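Local coordinates for protein complement C1r subcomponent (Homo sapiens, PDB 6F1D) that belongs to the C1r protease, which activates C1s in the C1 complex to start the classical complement pathway, and contributes a calcium-binding CUB domain, at residues A[39-44]-A[85-90]; A[45-50]-A[107-112]; A[65-70]-A[93-98]. All coordinates share one frame; numbering follows the deposited sequence.

Interaction 1: residues A[39-44]-A[85-90]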
loop_
_atom_site.group_PDB
_atom_site.type_symbol
_atom_site.label_atom_id
_atom_site.label_comp_id
_atom_site.label_asym_id
_atom_site.label_seq_id
_atom_site.Cartn_x
_atom_site.Cartn_y
_atom_site.Cartn_z
ATOM N N GLY A 39 -20.634 7.808 -1.037
ATOM C CA GLY A 39 -20.827 8.810 -0.012
ATOM C C GLY A 39 -19.869 8.728 1.149
ATOM O O GLY A 39 -20.014 9.500 2.098
ATOM N N LEU A 40 -18.911 7.803 1.117
ATOM C CA LEU A 40 -17.766 7.831 2.006
ATOM C C LEU A 40 -16.522 8.012 1.158
ATOM O O LEU A 40 -16.473 7.573 0.009
ATOM C CB LEU A 40 -17.635 6.548 2.816
ATOM C CG LEU A 40 -18.683 6.177 3.861
ATOM C CD1 LEU A 40 -18.259 4.884 4.486
ATOM C CD2 LEU A 40 -18.867 7.260 4.945
ATOM N N THR A 41 -15.515 8.651 1.724
ATOM C CA THR A 41 -14.233 8.801 1.056
ATOM C C THR A 41 -13.132 8.237 1.942
ATOM O O THR A 41 -13.203 8.310 3.170
ATOM C CB THR A 41 -13.956 10.270 0.705
ATOM O OG1 THR A 41 -12.599 10.427 0.295
ATOM C CG2 THR A 41 -14.202 11.159 1.878
ATOM N N LEU A 42 -12.116 7.667 1.311
ATOM C CA LEU A 42 -11.073 6.930 2.015
ATOM C C LEU A 42 -9.875 7.825 2.254
ATOM O O LEU A 42 -9.466 8.581 1.357
ATOM C CB LEU A 42 -10.639 5.697 1.234
ATOM C CG LEU A 42 -11.714 4.641 1.299
ATOM C CD1 LEU A 42 -11.543 3.737 0.094
ATOM C CD2 LEU A 42 -11.504 3.877 2.637
ATOM N N HIS A 43 -9.380 7.792 3.491
ATOM C CA HIS A 43 -8.138 8.432 3.905
ATOM C C HIS A 43 -7.135 7.353 4.299
ATOM O O HIS A 43 -7.478 6.416 5.043
ATOM C CB HIS A 43 -8.378 9.359 5.098
ATOM C CG HIS A 43 -9.203 10.561 4.781
ATOM N ND1 HIS A 43 -8.703 11.842 4.848
ATOM C CD2 HIS A 43 -10.507 10.682 4.447
ATOM C CE1 HIS A 43 -9.663 12.704 4.553
ATOM N NE2 HIS A 43 -10.767 12.023 4.298
ATOM N N LEU A 44 -5.898 7.482 3.821
ATOM C CA LEU A 44 -4.847 6.491 4.103
ATOM C C LEU A 44 -3.728 7.155 4.888
ATOM O O LEU A 44 -3.313 8.291 4.574
ATOM C CB LEU A 44 -4.250 5.924 2.804
ATOM C CG LEU A 44 -5.185 5.426 1.707
ATOM C CD1 LEU A 44 -4.312 4.909 0.572
ATOM C CD2 LEU A 44 -6.035 4.313 2.256
ATOM N N ASP A 85 0.136 11.432 4.227
ATOM C CA ASP A 85 -1.237 10.961 4.353
ATOM C C ASP A 85 -2.026 11.260 3.081
ATOM O O ASP A 85 -1.893 12.336 2.496
ATOM C CB ASP A 85 -1.884 11.638 5.557
ATOM C CG ASP A 85 -1.243 11.221 6.865
ATOM O OD1 ASP A 85 -0.295 10.393 6.855
ATOM O OD2 ASP A 85 -1.692 11.724 7.919
ATOM N N LEU A 86 -2.867 10.317 2.656
ATOM C CA LEU A 86 -3.586 10.426 1.391
ATOM C C LEU A 86 -5.079 10.560 1.634
ATOM O O LEU A 86 -5.708 9.663 2.200
ATOM C CB LEU A 86 -3.311 9.218 0.506
ATOM C CG LEU A 86 -1.863 9.204 0.060
ATOM C CD1 LEU A 86 -1.525 7.863 -0.588
ATOM C CD2 LEU A 86 -1.665 10.372 -0.890
ATOM N N ASP A 87 -5.641 11.670 1.194
ATOM C CA ASP A 87 -7.077 11.839 1.083
ATOM C C ASP A 87 -7.463 11.527 -0.363
ATOM O O ASP A 87 -7.237 12.345 -1.255
ATOM C CB ASP A 87 -7.472 13.262 1.468
ATOM C CG ASP A 87 -8.930 13.576 1.127
ATOM O OD1 ASP A 87 -9.679 12.666 0.671
ATOM O OD2 ASP A 87 -9.335 14.735 1.345
ATOM N N THR A 88 -8.085 10.378 -0.583
ATOM C CA THR A 88 -8.251 9.857 -1.932
ATOM C C THR A 88 -9.474 10.378 -2.670
ATOM O O THR A 88 -9.598 10.097 -3.861
ATOM C CB THR A 88 -8.355 8.340 -1.905
ATOM O OG1 THR A 88 -9.604 7.985 -1.298
ATOM C CG2 THR A 88 -7.170 7.712 -1.160
ATOM N N SER A 89 -10.395 11.076 -1.996
ATOM C CA SER A 89 -11.681 11.475 -2.572
ATOM C C SER A 89 -12.399 10.330 -3.290
ATOM O O SER A 89 -13.132 10.546 -4.251
ATOM C CB SER A 89 -11.510 12.664 -3.517
ATOM O OG SER A 89 -11.134 13.807 -2.770
ATOM N N SER A 90 -12.247 9.113 -2.794
ATOM C CA SER A 90 -12.753 7.946 -3.496
ATOM C C SER A 90 -13.277 6.927 -2.498
ATOM O O SER A 90 -12.751 6.809 -1.397
ATOM C CB SER A 90 -11.635 7.295 -4.323
ATOM O OG SER A 90 -12.142 6.197 -5.053
#
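Thr88 places OG1 between its own backbone N and carbonyl carbon (chi1 69°), which brings the hydroxyl to the carbonyl of Leu42, while in Asp87 a CG anti to N (chi1 170°) is carried to the His43 side, where the carboxylate stacks over the ring. Thr88 OG1 donates to Leu42 O at 2.7 Å, tilted out of the carbonyl plane. The same oxygen receives the backbone N-H of Thr88, N to O 3.0 Å, in nearly straight continuation of C=O, so one residue grips one acceptor twice. Its methyl branch, CG2, meets Leu44 CG at 4.2 Å, the two side chains crossing at about a right angle. An alanine here would probably leave Leu42 O with the backbone bond as its single grip from this segment and open a gap beside Leu44. On the face that carries His43 and Asp87, imidazole and carboxylate planes are 18° apart, His43 CE1 lying 3.6 Å from Asp87 CG. Asp87 OD1 sits over the ring near its rim and also accepts from Ser89 N at 3.2 Å, an Asx turn. His43 NE2 is bonded to Glu115, and two acidic groups so near could favour a protonated ring. On the opposite face Leu44 and Leu86 form a hydrogen-bonded antiparallel pair, with Leu44 N to Leu86 O at 2.7 Å and Leu86 N to Leu44 O at 2.8 Å. Beyond the turn, Leu42 N reaches Ser90 O at 2.9 Å. Strand 86-87 is an outermost strand of the four-stranded CUB sheet within this chain; strand 40-46 bonds on its other side to strand 109-116, and Leu42, Leu86 and Thr88 pack against the second sheet through Val93 of strand 92-98 and Ile67 and Ala69 of strand 64-69.

Interaction 2: residues A[45-50]-A[107-112]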
loop_
_atom_site.group_PDB
_atom_site.type_symbol
_atom_site.label_atom_id
_atom_site.label_comp_id
_atom_site.label_asym_id
_atom_site.label_seq_id
_atom_site.Cartn_x
_atom_site.Cartn_y
_atom_site.Cartn_z
ATOM N N LYS A 45 -3.249 6.453 5.907
ATOM C CA LYS A 45 -2.176 6.943 6.740
ATOM C C LYS A 45 -1.153 5.835 6.952
ATOM O O LYS A 45 -1.457 4.838 7.602
ATOM C CB LYS A 45 -2.731 7.366 8.092
ATOM C CG LYS A 45 -1.635 7.675 9.010
ATOM C CD LYS A 45 -2.049 7.497 10.448
ATOM C CE LYS A 45 -1.162 8.343 11.261
ATOM N NZ LYS A 45 -1.328 9.805 11.019
ATOM N N PHE A 46 0.067 6.038 6.498
ATOM C CA PHE A 46 1.075 5.019 6.728
ATOM C C PHE A 46 1.694 5.163 8.097
ATOM O O PHE A 46 1.970 6.273 8.549
ATOM C CB PHE A 46 2.147 5.120 5.661
ATOM C CG PHE A 46 1.704 4.537 4.348
ATOM C CD1 PHE A 46 1.933 3.203 4.078
ATOM C CD2 PHE A 46 1.007 5.298 3.434
ATOM C CE1 PHE A 46 1.492 2.628 2.862
ATOM C CE2 PHE A 46 0.569 4.748 2.224
ATOM C CZ PHE A 46 0.826 3.417 1.937
ATOM N N LEU A 47 2.019 4.029 8.698
ATOM C CA LEU A 47 2.694 3.972 9.971
ATOM C C LEU A 47 4.196 3.859 9.771
ATOM O O LEU A 47 4.681 3.650 8.664
ATOM C CB LEU A 47 2.158 2.804 10.784
ATOM C CG LEU A 47 0.712 3.025 11.285
ATOM C CD1 LEU A 47 0.443 4.471 11.657
ATOM C CD2 LEU A 47 -0.322 2.598 10.314
ATOM N N GLU A 48 4.936 4.043 10.853
ATOM C CA GLU A 48 6.362 3.737 10.807
ATOM C C GLU A 48 6.638 2.437 11.551
ATOM O O GLU A 48 5.961 2.137 12.531
ATOM C CB GLU A 48 7.185 4.869 11.441
ATOM C CG GLU A 48 6.938 6.210 10.775
ATOM C CD GLU A 48 7.862 7.328 11.257
ATOM O OE1 GLU A 48 8.045 8.307 10.492
ATOM O OE2 GLU A 48 8.392 7.242 12.393
ATOM N N PRO A 49 7.622 1.640 11.133
ATOM C CA PRO A 49 8.525 1.793 9.999
ATOM C C PRO A 49 7.883 1.581 8.647
ATOM O O PRO A 49 6.905 0.851 8.474
ATOM C CB PRO A 49 9.572 0.705 10.246
ATOM C CG PRO A 49 8.777 -0.360 10.932
ATOM C CD PRO A 49 7.949 0.432 11.909
ATOM N N PHE A 50 8.470 2.268 7.677
ATOM C CA PHE A 50 8.153 2.120 6.263
ATOM C C PHE A 50 9.487 1.840 5.608
ATOM O O PHE A 50 10.438 2.600 5.808
ATOM C CB PHE A 50 7.520 3.396 5.702
ATOM C CG PHE A 50 7.156 3.321 4.231
ATOM C CD1 PHE A 50 8.070 3.679 3.246
ATOM C CD2 PHE A 50 5.905 2.939 3.861
ATOM C CE1 PHE A 50 7.700 3.623 1.890
ATOM C CE2 PHE A 50 5.529 2.893 2.548
ATOM C CZ PHE A 50 6.430 3.227 1.555
ATOM N N GLY A 107 9.010 -3.438 4.991
ATOM C CA GLY A 107 7.677 -3.373 4.383
ATOM C C GLY A 107 6.849 -2.171 4.822
ATOM O O GLY A 107 7.389 -1.152 5.263
ATOM N N TRP A 108 5.525 -2.274 4.772
ATOM C CA TRP A 108 4.730 -1.078 5.031
ATOM C C TRP A 108 3.465 -1.514 5.743
ATOM O O TRP A 108 3.049 -2.675 5.658
ATOM C CB TRP A 108 4.379 -0.346 3.720
ATOM C CG TRP A 108 3.817 -1.302 2.717
ATOM C CD1 TRP A 108 4.527 -2.037 1.818
ATOM C CD2 TRP A 108 2.440 -1.701 2.552
ATOM N NE1 TRP A 108 3.679 -2.811 1.062
ATOM C CE2 TRP A 108 2.402 -2.644 1.507
ATOM C CE3 TRP A 108 1.229 -1.323 3.166
ATOM C CZ2 TRP A 108 1.223 -3.233 1.066
ATOM C CZ3 TRP A 108 0.065 -1.923 2.722
ATOM C CH2 TRP A 108 0.073 -2.853 1.674
ATOM N N LYS A 109 2.841 -0.553 6.410
ATOM C CA LYS A 109 1.562 -0.780 7.058
ATOM C C LYS A 109 0.830 0.555 7.040
ATOM O O LYS A 109 1.449 1.596 7.298
ATOM C CB LYS A 109 1.766 -1.251 8.506
ATOM C CG LYS A 109 0.491 -1.397 9.327
ATOM C CD LYS A 109 0.791 -2.226 10.573
ATOM C CE LYS A 109 -0.385 -2.268 11.525
ATOM N NZ LYS A 109 -0.030 -3.019 12.775
ATOM N N LEU A 110 -0.476 0.516 6.784
ATOM C CA LEU A 110 -1.294 1.725 6.757
ATOM C C LEU A 110 -2.571 1.450 7.524
ATOM O O LEU A 110 -2.973 0.297 7.713
ATOM C CB LEU A 110 -1.637 2.160 5.321
ATOM C CG LEU A 110 -2.509 1.244 4.492
ATOM C CD1 LEU A 110 -3.993 1.497 4.780
ATOM C CD2 LEU A 110 -2.246 1.523 2.969
ATOM N N ARG A 111 -3.187 2.528 7.994
ATOM C CA ARG A 111 -4.559 2.514 8.485
ATOM C C ARG A 111 -5.402 3.359 7.542
ATOM O O ARG A 111 -5.038 4.503 7.225
ATOM C CB ARG A 111 -4.666 3.078 9.896
ATOM C CG ARG A 111 -6.122 3.199 10.410
ATOM C CD ARG A 111 -6.225 3.139 11.935
ATOM N NE ARG A 111 -7.614 2.925 12.357
ATOM C CZ ARG A 111 -8.410 3.885 12.800
ATOM N NH1 ARG A 111 -7.964 5.140 12.921
ATOM N NH2 ARG A 111 -9.650 3.581 13.147
ATOM N N TYR A 112 -6.524 2.809 7.097
ATOM C CA TYR A 112 -7.481 3.604 6.336
ATOM C C TYR A 112 -8.677 3.919 7.220
ATOM O O TYR A 112 -9.057 3.121 8.095
ATOM C CB TYR A 112 -7.896 2.884 5.052
ATOM C CG TYR A 112 -8.868 1.743 5.223
ATOM C CD1 TYR A 112 -10.237 1.976 5.223
ATOM C CD2 TYR A 112 -8.419 0.427 5.334
ATOM C CE1 TYR A 112 -11.141 0.919 5.389
ATOM C CE2 TYR A 112 -9.308 -0.622 5.493
ATOM C CZ TYR A 112 -10.666 -0.365 5.521
ATOM O OH TYR A 112 -11.565 -1.400 5.662
HETATM O O HOH W 1 4.662 1.644 6.871
#
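Lys45 and Arg111 are a hydrogen-bonded antiparallel pair in the four-stranded CUB sheet, where strands 40-46 and 109-116 run side by side. Lys45 N meets Arg111 O at 3.0 Å and Arg111 N meets Lys45 O at 2.9 Å. Next along, Leu47 N bonds Lys109 O at 2.9 Å with an N-H...O angle of 175°, almost straight. Between these rungs Phe46 faces Leu110 as a non-hydrogen-bonded pair. Leu110 CB stands over one face of the Phe46 ring, 4.0 Å from its centroid and 16° off the normal, a CH-pi contact. In Leu110 chi1 (65°) puts CG between the backbone N and the carbonyl carbon, and CD2, one bond on, reaches Phe46 CZ at 3.8 Å. These side chains point inward in the CUB beta sandwich, where Phe46 also packs on Leu65 and Ile67 of the other sheet. At its edge, Phe46 CE1 lies 4.0 Å from Trp108 CE3. A cis peptide precedes Pro49, and in this part a water bridges the two segments: it accepts from Lys109 N at 2.9 Å and is in position to donate to Leu47 O and Pro49 O, with more acceptors in reach than it has protons. Phe50 CD2 touches Trp108 CB at 3.6 Å, while Trp108 N bonds Ser17, a ligand of the bound sodium ion.

Interaction 3: residues A[65-70]-A[93-98]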
loop_
_atom_site.group_PDB
_atom_site.type_symbol
_atom_site.label_atom_id
_atom_site.label_comp_id
_atom_site.label_asym_id
_atom_site.label_seq_id
_atom_site.Cartn_x
_atom_site.Cartn_y
_atom_site.Cartn_z
ATOM N N LEU A 65 5.341 -0.003 -4.359
ATOM C CA LEU A 65 3.958 0.073 -3.867
ATOM C C LEU A 65 3.210 1.123 -4.699
ATOM O O LEU A 65 3.594 2.294 -4.716
ATOM C CB LEU A 65 3.925 0.440 -2.380
ATOM C CG LEU A 65 2.491 0.558 -1.825
ATOM C CD1 LEU A 65 1.823 -0.825 -2.003
ATOM C CD2 LEU A 65 2.548 0.926 -0.321
ATOM N N GLN A 66 2.181 0.708 -5.431
ATOM C CA GLN A 66 1.440 1.609 -6.303
ATOM C C GLN A 66 0.037 1.752 -5.738
ATOM O O GLN A 66 -0.537 0.770 -5.267
ATOM C CB GLN A 66 1.362 1.062 -7.724
ATOM C CG GLN A 66 2.653 0.555 -8.252
ATOM C CD GLN A 66 2.525 0.166 -9.687
ATOM O OE1 GLN A 66 1.421 -0.165 -10.163
ATOM N NE2 GLN A 66 3.641 0.189 -10.400
ATOM N N ILE A 67 -0.490 2.969 -5.739
ATOM C CA ILE A 67 -1.797 3.245 -5.149
ATOM C C ILE A 67 -2.709 3.850 -6.208
ATOM O O ILE A 67 -2.308 4.775 -6.922
ATOM C CB ILE A 67 -1.666 4.178 -3.938
ATOM C CG1 ILE A 67 -0.678 3.540 -2.940
ATOM C CG2 ILE A 67 -3.064 4.478 -3.378
ATOM C CD1 ILE A 67 -0.629 4.163 -1.539
ATOM N N TYR A 68 -3.936 3.320 -6.308
ATOM C CA TYR A 68 -4.924 3.717 -7.305
ATOM C C TYR A 68 -6.181 4.141 -6.572
ATOM O O TYR A 68 -6.590 3.497 -5.599
ATOM C CB TYR A 68 -5.282 2.590 -8.250
ATOM C CG TYR A 68 -4.117 2.196 -9.107
ATOM C CD1 TYR A 68 -3.147 1.320 -8.610
ATOM C CD2 TYR A 68 -3.949 2.720 -10.356
ATOM C CE1 TYR A 68 -2.028 0.954 -9.413
ATOM C CE2 TYR A 68 -2.835 2.354 -11.182
ATOM C CZ TYR A 68 -1.889 1.477 -10.667
ATOM O OH TYR A 68 -0.794 1.110 -11.401
ATOM N N ALA A 69 -6.774 5.230 -7.011
ATOM C CA ALA A 69 -8.031 5.703 -6.445
ATOM C C ALA A 69 -9.023 5.701 -7.583
ATOM O O ALA A 69 -8.872 6.460 -8.543
ATOM C CB ALA A 69 -7.900 7.090 -5.830
ATOM N N ASN A 70 -10.026 4.844 -7.458
ATOM C CA ASN A 70 -10.989 4.568 -8.521
ATOM C C ASN A 70 -10.299 4.441 -9.875
ATOM O O ASN A 70 -10.698 5.028 -10.873
ATOM C CB ASN A 70 -12.075 5.624 -8.544
ATOM C CG ASN A 70 -13.452 5.004 -8.618
ATOM O OD1 ASN A 70 -13.640 3.979 -9.291
ATOM N ND2 ASN A 70 -14.417 5.589 -7.903
ATOM N N VAL A 93 -10.242 2.056 -3.517
ATOM C CA VAL A 93 -8.786 2.185 -3.593
ATOM C C VAL A 93 -8.196 0.812 -3.896
ATOM O O VAL A 93 -8.730 -0.210 -3.449
ATOM C CB VAL A 93 -8.249 2.776 -2.278
ATOM C CG1 VAL A 93 -6.739 2.620 -2.141
ATOM C CG2 VAL A 93 -8.673 4.276 -2.230
ATOM N N ASP A 94 -7.134 0.771 -4.701
ATOM C CA ASP A 94 -6.381 -0.470 -4.841
ATOM C C ASP A 94 -4.915 -0.172 -4.568
ATOM O O ASP A 94 -4.405 0.869 -4.990
ATOM C CB ASP A 94 -6.542 -1.076 -6.220
ATOM C CG ASP A 94 -8.001 -1.501 -6.511
ATOM O OD1 ASP A 94 -8.304 -2.733 -6.457
ATOM O OD2 ASP A 94 -8.839 -0.600 -6.802
ATOM N N LEU A 95 -4.257 -1.053 -3.824
ATOM C CA LEU A 95 -2.803 -1.031 -3.662
ATOM C C LEU A 95 -2.224 -2.257 -4.341
ATOM O O LEU A 95 -2.721 -3.366 -4.146
ATOM C CB LEU A 95 -2.393 -1.029 -2.203
ATOM C CG LEU A 95 -2.902 0.208 -1.470
ATOM C CD1 LEU A 95 -4.198 -0.190 -0.824
ATOM C CD2 LEU A 95 -1.875 0.638 -0.436
ATOM N N LEU A 96 -1.200 -2.044 -5.148
ATOM C CA LEU A 96 -0.492 -3.104 -5.840
ATOM C C LEU A 96 0.913 -3.068 -5.260
ATOM O O LEU A 96 1.551 -2.021 -5.271
ATOM C CB LEU A 96 -0.444 -2.848 -7.343
ATOM C CG LEU A 96 -1.744 -2.813 -8.123
ATOM C CD1 LEU A 96 -1.395 -2.869 -9.611
ATOM C CD2 LEU A 96 -2.625 -3.983 -7.684
ATOM N N PHE A 97 1.372 -4.176 -4.708
ATOM C CA PHE A 97 2.736 -4.267 -4.189
ATOM C C PHE A 97 3.489 -5.320 -4.999
ATOM O O PHE A 97 3.120 -6.502 -4.970
ATOM C CB PHE A 97 2.667 -4.643 -2.701
ATOM C CG PHE A 97 3.984 -4.639 -1.979
ATOM C CD1 PHE A 97 4.248 -5.635 -1.065
ATOM C CD2 PHE A 97 4.912 -3.627 -2.166
ATOM C CE1 PHE A 97 5.473 -5.654 -0.351
ATOM C CE2 PHE A 97 6.130 -3.637 -1.447
ATOM C CZ PHE A 97 6.383 -4.638 -0.544
ATOM N N PHE A 98 4.553 -4.905 -5.687
ATOM C CA PHE A 98 5.386 -5.795 -6.488
ATOM C C PHE A 98 6.758 -5.895 -5.846
ATOM O O PHE A 98 7.337 -4.870 -5.483
ATOM C CB PHE A 98 5.596 -5.248 -7.895
ATOM C CG PHE A 98 4.328 -5.047 -8.688
ATOM C CD1 PHE A 98 3.788 -6.092 -9.419
ATOM C CD2 PHE A 98 3.717 -3.795 -8.750
ATOM C CE1 PHE A 98 2.637 -5.918 -10.178
ATOM C CE2 PHE A 98 2.554 -3.604 -9.520
ATOM C CZ PHE A 98 2.021 -4.670 -10.230
#
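Gln66 and Leu96 pair backbone to backbone, with Gln66 N to Leu96 O at 2.8 Å and Leu96 N to Gln66 O at 2.9 Å. Two residues along, the pattern repeats: Tyr68 N bonds Asp94 O at 2.8 Å, and Asp94 N bonds Tyr68 O at 2.9 Å. The strand directions differ by 164°, close to antiparallel, and the regular alternation of pairs sends side chains to two distinct faces. On the face of Gln66, Tyr68, Asp94 and Leu96, the phenol OH of Tyr68 donates to Gln66 OE1 at 2.8 Å, arriving above the plane of the amide, while OE1 itself lies in the plane of the phenol ring. Leu96 CD1 lies 3.9 Å from both Tyr68 CE1 and Gln66 OE1. Gln66 OE1 also lies at the edge of the Phe98 ring, 3.7 Å from its CE2, with amide and ring planes 71° apart.

The opposite face belongs to the interior of the CUB beta sandwich. Here Ile67 and Leu95 run side by side, Ile67 CD1 touching Leu95 CD2 at 3.9 Å. Leu65 holds CG anti to its backbone N (chi1 179°), and the second torsion then turns CD1 toward strand 92-98, against CB of Phe97, the two side chains crossing at about a right angle.

A second shell fixes the polar groups. The amide NE2 of Gln66 is bonded to Glu76 of strand 72-77, and the carboxylate of Asp94 takes a hydrogen bond from Ser33 and a salt bridge from Arg35, both of strand 29-35. Phe97 is met edge-to-face by Trp108 and Tyr24. Past the Leu65-Phe97 pair, both strands lead toward the calcium site, whose ligands include Asp63 just before one strand and Asp100 and Ser102 shortly after the other.

How the interactions relate
Interactions 1 and 2 share strand 40-46 and lie in the four-stranded sheet, whereas interaction 3 joins neighbouring strands of the five-stranded sheet opposite. Interaction 3, with no exposed touching residue, is nearest the centre of the chain and the most regular ladder; interaction 1, with three exposed, at about 14 Å from that centre, is the most peripheral, and adds hydroxyl and carboxylate bonds where the edge strand turns. Interaction 2, with one, grades from ladder to water bridge toward the sodium ion. The sheets meet through apolar side chains: Leu110 CD2 on Leu95 CD2 at 3.5 Å between interactions 2 and 3, and Leu42 CD1 on Val93 CG2 at 3.7 Å between 1 and 3.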